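Abhydrolase domain-containing protein (Exiguobacterium antarcticum, PDB 5H3H) is an esterase of the alpha/beta hydrolase family that probably hydrolyses carboxylic esters and may also act as a perhydrolase. Local coordinates at residues V90-F95 against K104-H109; D211-H216 against T259-S264; A123-T128 against E229-N234. All blocks are in the same frame, centred on the assembly; numbering follows the deposited sequence.

Contact 1 (V90-F95 against K104-H109); sequences VTLLGF and KYLLNH
Leu-92 meets Tyr-105 and Leu-106 through a single methyl, CD2, and every contact between strand 90-95 and the segment 104-109 is apolar. The methyl comes to 3.9 Å from Tyr-105 CD2, reaching the ring at a slant that is neither face-on nor edge-on, and the two side chains cross obliquely. Leu-92 holds its CG anti to the backbone N (chi1 -178°), which stretches the chain straight out of the sheet and carries CD2 toward the helix, to the Tyr-105 ring. Leu-106 adds the second touch, its CD1 lying 4.3 Å from the same Leu-92 CD2. The CB of Leu-106 does not point at the strand; its CD1 gets there because CG-CD1 nearly eclipses CA-CB (chi2 1°), a conformation that looks somewhat strained.

No hydrogen bond links the two segments. The helix bonds along its own backbone, Asn-108 N to Lys-104 O at 2.8 Å and His-109 N to Tyr-105 O at 2.9 Å, whereas the strand pairs with the strands next to it, Thr-91 with Val-25 and Leu-92 with Lys-116. The His-109 ring also turns an edge to that Tyr-105 carbonyl oxygen, in the plane of the ring.

Around this small patch, Leu-92 packs on Val-25 and Leu-27 of strand 23-27, and Tyr-105 on Ile-82 of helix 71-85. On the outer side of the helix, Leu-107 rests on Val-8 of the second subunit. The strand and helix belong to the beta-alpha-beta unit 90-95, 97-109, 114-120. In the alpha/beta hydrolase fold this is the strand-turn-helix that carries the nucleophile: the sequence around Gly-94 fits a nucleophile elbow, and Phe-95 touches the bound ethaneperoxoic acid.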
# COMPACT_ATOMS: atom_id res chain seq x y z
N VAL B 90 -7.99 7.57 -11.12
CA VAL B 90 -8.87 8.55 -10.44
C VAL B 90 -8.05 9.77 -10.05
O VAL B 90 -6.88 9.65 -9.65
CB VAL B 90 -9.74 7.99 -9.24
CG1 VAL B 90 -9.95 6.49 -9.28
CG2 VAL B 90 -9.34 8.45 -7.86
N THR B 91 -8.65 10.93 -10.19
CA THR B 91 -8.15 12.10 -9.44
C THR B 91 -8.82 12.13 -8.09
O THR B 91 -10.02 12.13 -8.01
CB THR B 91 -8.46 13.35 -10.21
OG1 THR B 91 -7.74 13.27 -11.43
CG2 THR B 91 -8.01 14.61 -9.46
N LEU B 92 -8.04 12.04 -7.04
CA LEU B 92 -8.56 11.99 -5.68
C LEU B 92 -8.38 13.40 -4.99
O LEU B 92 -7.27 13.87 -4.80
CB LEU B 92 -7.77 10.89 -4.96
CG LEU B 92 -8.18 10.64 -3.53
CD1 LEU B 92 -9.62 10.19 -3.47
CD2 LEU B 92 -7.25 9.67 -2.86
N LEU B 93 -9.47 14.08 -4.67
CA LEU B 93 -9.39 15.37 -3.94
C LEU B 93 -9.92 15.20 -2.51
O LEU B 93 -11.03 14.72 -2.31
CB LEU B 93 -10.13 16.47 -4.66
CG LEU B 93 -10.33 17.84 -3.99
CD1 LEU B 93 -9.21 18.33 -3.10
CD2 LEU B 93 -10.67 18.94 -5.01
N GLY B 94 -9.11 15.61 -1.53
CA GLY B 94 -9.58 15.65 -0.19
C GLY B 94 -9.58 17.06 0.33
O GLY B 94 -8.57 17.74 0.22
N PHE B 95 -10.71 17.49 0.87
CA PHE B 95 -10.83 18.83 1.50
C PHE B 95 -10.85 18.62 3.00
O PHE B 95 -11.66 17.85 3.53
CB PHE B 95 -12.07 19.52 1.06
CG PHE B 95 -12.29 20.87 1.76
CD1 PHE B 95 -11.70 22.04 1.25
CD2 PHE B 95 -13.03 20.96 2.95
CE1 PHE B 95 -11.93 23.28 1.86
CE2 PHE B 95 -13.20 22.20 3.61
CZ PHE B 95 -12.62 23.33 3.07
N LYS B 104 -4.32 8.68 4.03
CA LYS B 104 -4.36 7.42 4.74
C LYS B 104 -4.76 6.29 3.78
O LYS B 104 -4.25 5.17 3.89
CB LYS B 104 -5.41 7.48 5.87
CG LYS B 104 -5.37 6.34 6.88
CD LYS B 104 -4.00 6.15 7.48
CE LYS B 104 -4.05 5.75 8.95
NZ LYS B 104 -2.74 6.13 9.57
N TYR B 105 -5.70 6.61 2.89
CA TYR B 105 -6.14 5.69 1.87
C TYR B 105 -4.98 5.32 0.97
O TYR B 105 -4.81 4.11 0.61
CB TYR B 105 -7.20 6.31 1.00
CG TYR B 105 -7.32 5.56 -0.31
CD1 TYR B 105 -7.90 4.28 -0.38
CD2 TYR B 105 -6.76 6.09 -1.49
CE1 TYR B 105 -7.99 3.59 -1.60
CE2 TYR B 105 -6.82 5.41 -2.67
CZ TYR B 105 -7.40 4.13 -2.73
OH TYR B 105 -7.44 3.43 -3.93
N LEU B 106 -4.21 6.33 0.57
CA LEU B 106 -2.99 6.02 -0.26
C LEU B 106 -1.96 5.16 0.48
O LEU B 106 -1.39 4.24 -0.12
CB LEU B 106 -2.34 7.28 -0.80
CG LEU B 106 -2.65 7.89 -2.16
CD1 LEU B 106 -3.69 7.25 -3.06
CD2 LEU B 106 -2.84 9.40 -2.05
N LEU B 107 -1.71 5.47 1.75
CA LEU B 107 -0.78 4.69 2.54
C LEU B 107 -1.30 3.27 2.79
O LEU B 107 -0.55 2.36 2.74
CB LEU B 107 -0.48 5.33 3.90
CG LEU B 107 0.62 6.39 4.14
CD1 LEU B 107 1.47 6.75 2.93
CD2 LEU B 107 0.01 7.61 4.82
N ASN B 108 -2.56 3.12 3.12
CA ASN B 108 -3.08 1.79 3.49
C ASN B 108 -3.46 0.88 2.34
O ASN B 108 -3.42 -0.35 2.50
CB ASN B 108 -4.23 1.90 4.49
CG ASN B 108 -3.75 2.39 5.83
OD1 ASN B 108 -2.57 2.60 6.05
ND2 ASN B 108 -4.67 2.52 6.77
N HIS B 109 -3.81 1.46 1.21
CA HIS B 109 -4.18 0.70 0.06
C HIS B 109 -3.37 0.90 -1.21
O HIS B 109 -3.70 0.30 -2.20
CB HIS B 109 -5.64 0.95 -0.19
CG HIS B 109 -6.46 0.70 1.02
ND1 HIS B 109 -7.06 -0.52 1.26
CD2 HIS B 109 -6.71 1.47 2.10
CE1 HIS B 109 -7.68 -0.47 2.43
NE2 HIS B 109 -7.49 0.73 2.95

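Contact 2 (D211-H216 against T259-S264); sequences DTLIMH and TETLVS
Leu-213 is the first residue of strand 211-216 to meet the helix, its CD2 lying 4.1 Å from Thr-261 CG2. The two side chains stand nearly perpendicular, a leucine methyl set against a threonine methyl. Next along the strand, Ile-214 points to the other side of the sheet, and its backbone pairs with Arg-239.

Met-215 then comes back to the helix side and makes the fuller contact. Its SD sits 3.9 Å from Thr-261 CG2, and the two side chains lie alongside, running in opposite directions. The thioether chain leaves the backbone extended but bends at chi3 (-82°), which swings CE off the line of the chain and brings it within 4.5 Å of Leu-262 CG. Thr-261 therefore offers one methyl to both strand residues. Its hydroxyl plays a different part: OG1 lies beside the threonine's own backbone N (chi1 -55°) and bonds Lys-257 O one turn earlier in the helix; with OG1 held there, CG2 stands anti to the backbone N and is the methyl turned to the strand.

Farther round the helix, Ser-264 grips Glu-260 O twice, through OG at 2.9 Å and through its backbone N at 3.1 Å. The two donors come from opposite faces of the carbonyl plane, with the hydroxyl tilted 27° out of it.

Strand and helix run antiparallel, their axes 10.9 Å apart, as expected for a helix layered on a sheet. Strand 211-217 lies between 114-120 and 239-243; Met-215 touches Ile-118 on one neighbour and Phe-243 on the other, and Thr-261 also rests on Phe-243. Leu-262 reaches Ile-118 and Gln-40, and Glu-260 forms a salt bridge with Arg-43, so helix 255-267 sits beside helix 38-46 on this face of the sheet.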
# COMPACT_ATOMS: atom_id res chain seq x y z
N ASP B 211 1.58 12.13 -7.98
CA ASP B 211 1.51 13.56 -8.33
C ASP B 211 0.51 14.29 -7.46
O ASP B 211 -0.67 13.95 -7.50
CB ASP B 211 1.05 13.74 -9.78
CG ASP B 211 2.16 13.43 -10.83
OD1 ASP B 211 3.30 13.05 -10.48
OD2 ASP B 211 1.85 13.57 -12.03
N THR B 212 0.98 15.29 -6.72
CA THR B 212 0.12 16.06 -5.81
C THR B 212 0.03 17.57 -6.10
O THR B 212 1.03 18.23 -6.49
CB THR B 212 0.51 15.75 -4.36
OG1 THR B 212 0.61 14.31 -4.24
CG2 THR B 212 -0.54 16.31 -3.35
N LEU B 213 -1.19 18.10 -5.96
CA LEU B 213 -1.46 19.54 -5.88
C LEU B 213 -2.05 19.89 -4.52
O LEU B 213 -3.08 19.31 -4.14
CB LEU B 213 -2.46 19.93 -6.93
CG LEU B 213 -2.92 21.39 -6.86
CD1 LEU B 213 -1.69 22.27 -7.12
CD2 LEU B 213 -4.04 21.67 -7.85
N ILE B 214 -1.45 20.90 -3.84
CA ILE B 214 -1.91 21.42 -2.58
C ILE B 214 -2.56 22.77 -2.89
O ILE B 214 -1.92 23.64 -3.47
CB ILE B 214 -0.75 21.66 -1.55
CG1 ILE B 214 0.21 20.45 -1.43
CG2 ILE B 214 -1.29 22.08 -0.17
CD1 ILE B 214 -0.50 19.17 -1.12
N MET B 215 -3.81 22.92 -2.48
CA MET B 215 -4.59 24.14 -2.63
C MET B 215 -4.87 24.58 -1.19
O MET B 215 -5.38 23.75 -0.39
CB MET B 215 -5.91 23.84 -3.40
CG MET B 215 -5.79 23.88 -4.91
SD MET B 215 -7.32 23.87 -5.91
CE MET B 215 -7.46 22.16 -5.80
N HIS B 216 -4.53 25.83 -0.80
CA HIS B 216 -4.80 26.23 0.58
C HIS B 216 -4.96 27.76 0.70
O HIS B 216 -4.23 28.51 0.03
CB HIS B 216 -3.67 25.75 1.46
CG HIS B 216 -4.07 25.38 2.83
ND1 HIS B 216 -4.00 24.08 3.26
CD2 HIS B 216 -4.46 26.12 3.89
CE1 HIS B 216 -4.35 24.03 4.54
NE2 HIS B 216 -4.64 25.26 4.94
N THR B 259 -12.36 26.31 -8.68
CA THR B 259 -12.90 25.43 -9.72
C THR B 259 -12.01 25.31 -10.95
O THR B 259 -11.73 24.25 -11.42
CB THR B 259 -14.38 25.79 -10.14
OG1 THR B 259 -14.52 27.18 -10.47
CG2 THR B 259 -15.27 25.61 -9.06
N GLU B 260 -11.52 26.41 -11.47
CA GLU B 260 -10.79 26.31 -12.70
C GLU B 260 -9.35 25.77 -12.51
O GLU B 260 -8.86 25.09 -13.36
CB GLU B 260 -10.91 27.63 -13.47
CG GLU B 260 -12.36 27.98 -13.87
CD GLU B 260 -13.04 26.98 -14.84
OE1 GLU B 260 -14.26 26.75 -14.68
OE2 GLU B 260 -12.39 26.45 -15.77
N THR B 261 -8.72 25.97 -11.34
CA THR B 261 -7.50 25.25 -10.96
C THR B 261 -7.72 23.71 -10.85
O THR B 261 -6.86 22.90 -11.23
CB THR B 261 -6.99 25.77 -9.58
OG1 THR B 261 -6.82 27.19 -9.63
CG2 THR B 261 -5.68 25.15 -9.18
N LEU B 262 -8.87 23.32 -10.32
CA LEU B 262 -9.17 21.90 -10.06
C LEU B 262 -9.34 21.23 -11.43
O LEU B 262 -8.78 20.19 -11.73
CB LEU B 262 -10.46 21.86 -9.24
CG LEU B 262 -10.82 20.71 -8.34
CD1 LEU B 262 -12.31 20.81 -8.00
CD2 LEU B 262 -10.49 19.35 -8.94
N VAL B 263 -10.06 21.92 -12.29
CA VAL B 263 -10.37 21.43 -13.61
C VAL B 263 -9.14 21.28 -14.48
O VAL B 263 -9.03 20.29 -15.19
CB VAL B 263 -11.38 22.38 -14.31
CG1 VAL B 263 -11.44 22.12 -15.82
CG2 VAL B 263 -12.76 22.21 -13.65
N SER B 264 -8.29 22.30 -14.47
CA SER B 264 -7.04 22.26 -15.18
C SER B 264 -6.16 21.11 -14.75
O SER B 264 -5.60 20.45 -15.59
CB SER B 264 -6.26 23.57 -14.97
OG SER B 264 -6.97 24.68 -15.48

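Contact 3 (A123-T128 against E229-N234); sequences AAPVFT and EVMHEN
Met-231 keeps CG beside its backbone N (chi1 -76°) and folds at chi3 (-75°), which wraps the end of the chain around the carbonyl oxygen of Ala-124. SD lies 3.6 Å from Ala-124 O, with CG and CE both at 3.7 Å. Ala-124 CB meets the same sulfur at 4.0 Å. Val-230, one residue earlier, holds CG1 anti to its N (chi1 168°) and sets that methyl 3.5 Å from Pro-125 CG, a tight fit against the proline ring. Pro-125 CD completes the patch at 3.8 Å from Met-231 CG. The peptide bond before the proline is cis.

The loop 123-128 leaves strand 114-120 and leads toward the cap helices that alpha/beta hydrolases commonly insert here, while helix 225-234 belongs to the core fold; Phe-127, two residues after Pro-125 in the same loop, touches the bound ethaneperoxoic acid. Ala-124 O is buried without a hydrogen-bonding partner, sealed in by the thioether. Were Met-231 cut back to an alanine, the thioether's cover over Ala-124 O and CB would probably be lost, and Pro-125 CD would keep Val-230 alone of its two neighbours on this helix. At the end of the helix, Asn-234 ND2 bonds back to Val-230 O at 2.9 Å, from the face of that carbonyl opposite Asn-234 N.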
# COMPACT_ATOMS: atom_id res chain seq x y z
N ALA B 123 -6.50 18.83 6.50
CA ALA B 123 -6.17 18.59 7.91
C ALA B 123 -5.01 17.60 8.00
O ALA B 123 -5.13 16.47 8.46
CB ALA B 123 -7.37 18.09 8.66
N ALA B 124 -3.86 18.05 7.57
CA ALA B 124 -2.69 17.15 7.48
C ALA B 124 -1.41 17.95 7.46
O ALA B 124 -1.44 19.08 7.00
CB ALA B 124 -2.76 16.26 6.26
N PRO B 125 -0.31 17.37 7.96
CA PRO B 125 -0.27 15.96 8.51
C PRO B 125 -0.91 15.70 9.87
O PRO B 125 -1.11 14.51 10.24
CB PRO B 125 1.25 15.67 8.64
CG PRO B 125 1.93 16.99 8.43
CD PRO B 125 1.03 17.78 7.49
N VAL B 126 -1.22 16.77 10.60
CA VAL B 126 -1.89 16.67 11.86
C VAL B 126 -2.74 17.90 11.94
O VAL B 126 -2.36 18.98 11.51
CB VAL B 126 -0.95 16.69 13.09
CG1 VAL B 126 -1.57 15.92 14.25
CG2 VAL B 126 0.44 16.16 12.78
N PHE B 127 -3.92 17.73 12.50
CA PHE B 127 -4.86 18.87 12.64
C PHE B 127 -4.60 19.67 13.94
O PHE B 127 -5.02 20.81 14.05
CB PHE B 127 -6.31 18.34 12.61
CG PHE B 127 -7.38 19.40 12.70
CD1 PHE B 127 -7.56 20.32 11.69
CD2 PHE B 127 -8.24 19.45 13.81
CE1 PHE B 127 -8.54 21.28 11.76
CE2 PHE B 127 -9.22 20.38 13.88
CZ PHE B 127 -9.40 21.30 12.85
N THR B 128 -4.01 19.00 14.91
CA THR B 128 -3.76 19.58 16.24
C THR B 128 -2.25 19.65 16.53
O THR B 128 -1.44 18.96 15.89
CB THR B 128 -4.56 18.82 17.34
OG1 THR B 128 -4.24 17.40 17.33
CG2 THR B 128 -6.06 19.05 17.10
N GLU B 229 2.50 24.46 4.01
CA GLU B 229 3.96 24.47 3.93
C GLU B 229 4.57 23.12 4.32
O GLU B 229 5.48 22.63 3.68
CB GLU B 229 4.52 25.64 4.77
CG GLU B 229 4.27 26.98 4.08
CD GLU B 229 4.57 28.23 4.92
OE1 GLU B 229 4.71 28.15 6.16
OE2 GLU B 229 4.62 29.33 4.32
N VAL B 230 4.04 22.51 5.35
CA VAL B 230 4.56 21.24 5.81
C VAL B 230 4.31 20.14 4.77
O VAL B 230 5.22 19.36 4.42
CB VAL B 230 4.04 20.89 7.19
CG1 VAL B 230 4.34 19.44 7.56
CG2 VAL B 230 4.68 21.82 8.21
N MET B 231 3.11 20.14 4.21
CA MET B 231 2.77 19.15 3.21
C MET B 231 3.61 19.27 1.97
O MET B 231 4.03 18.25 1.45
CB MET B 231 1.30 19.24 2.83
CG MET B 231 0.39 18.65 3.87
SD MET B 231 -1.37 18.71 3.37
CE MET B 231 -1.80 20.45 3.60
N HIS B 232 3.83 20.51 1.51
CA HIS B 232 4.61 20.82 0.30
C HIS B 232 6.09 20.40 0.46
O HIS B 232 6.74 20.01 -0.52
CB HIS B 232 4.48 22.33 -0.02
CG HIS B 232 5.02 22.76 -1.36
ND1 HIS B 232 5.81 23.87 -1.53
CD2 HIS B 232 4.82 22.27 -2.61
CE1 HIS B 232 6.12 24.02 -2.81
NE2 HIS B 232 5.53 23.04 -3.48
N GLU B 233 6.62 20.50 1.68
CA GLU B 233 8.00 20.13 1.91
C GLU B 233 8.17 18.62 1.87
O GLU B 233 9.18 18.14 1.35
CB GLU B 233 8.54 20.70 3.23
CG GLU B 233 9.14 22.09 3.04
CD GLU B 233 10.08 22.47 4.16
OE1 GLU B 233 11.25 22.84 3.87
OE2 GLU B 233 9.63 22.39 5.32
N ASN B 234 7.17 17.89 2.36
CA ASN B 234 7.28 16.47 2.64
C ASN B 234 6.67 15.51 1.62
O ASN B 234 7.03 14.31 1.61
CB ASN B 234 6.74 16.16 4.06
CG ASN B 234 7.64 16.74 5.14
OD1 ASN B 234 8.76 16.28 5.32
ND2 ASN B 234 7.17 17.78 5.86

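Overall arrangement
All three contacts are buried, none has a hydrogen bond across it, and contacts 1 and 2 are apolar. These two set helices on opposite faces of one sheet and come together through it, Leu-93 CD2 lying 3.8 Å from Leu-262 CG. Both use leucines, but contact 1 adds a tyrosine ring and contact 2 a thioether and a threonine methyl. Contact 3 pairs a loop with a helix instead, and it alone buries a carbonyl oxygen without a partner. It joins contact 2 where Met-231 CE meets Ile-214 CG2 at 4.1 Å. Contacts 1 and 3 do not touch, yet the first segment of each holds a ligand-pocket phenylalanine, Phe-95 or Phe-127, that takes no part in the contact.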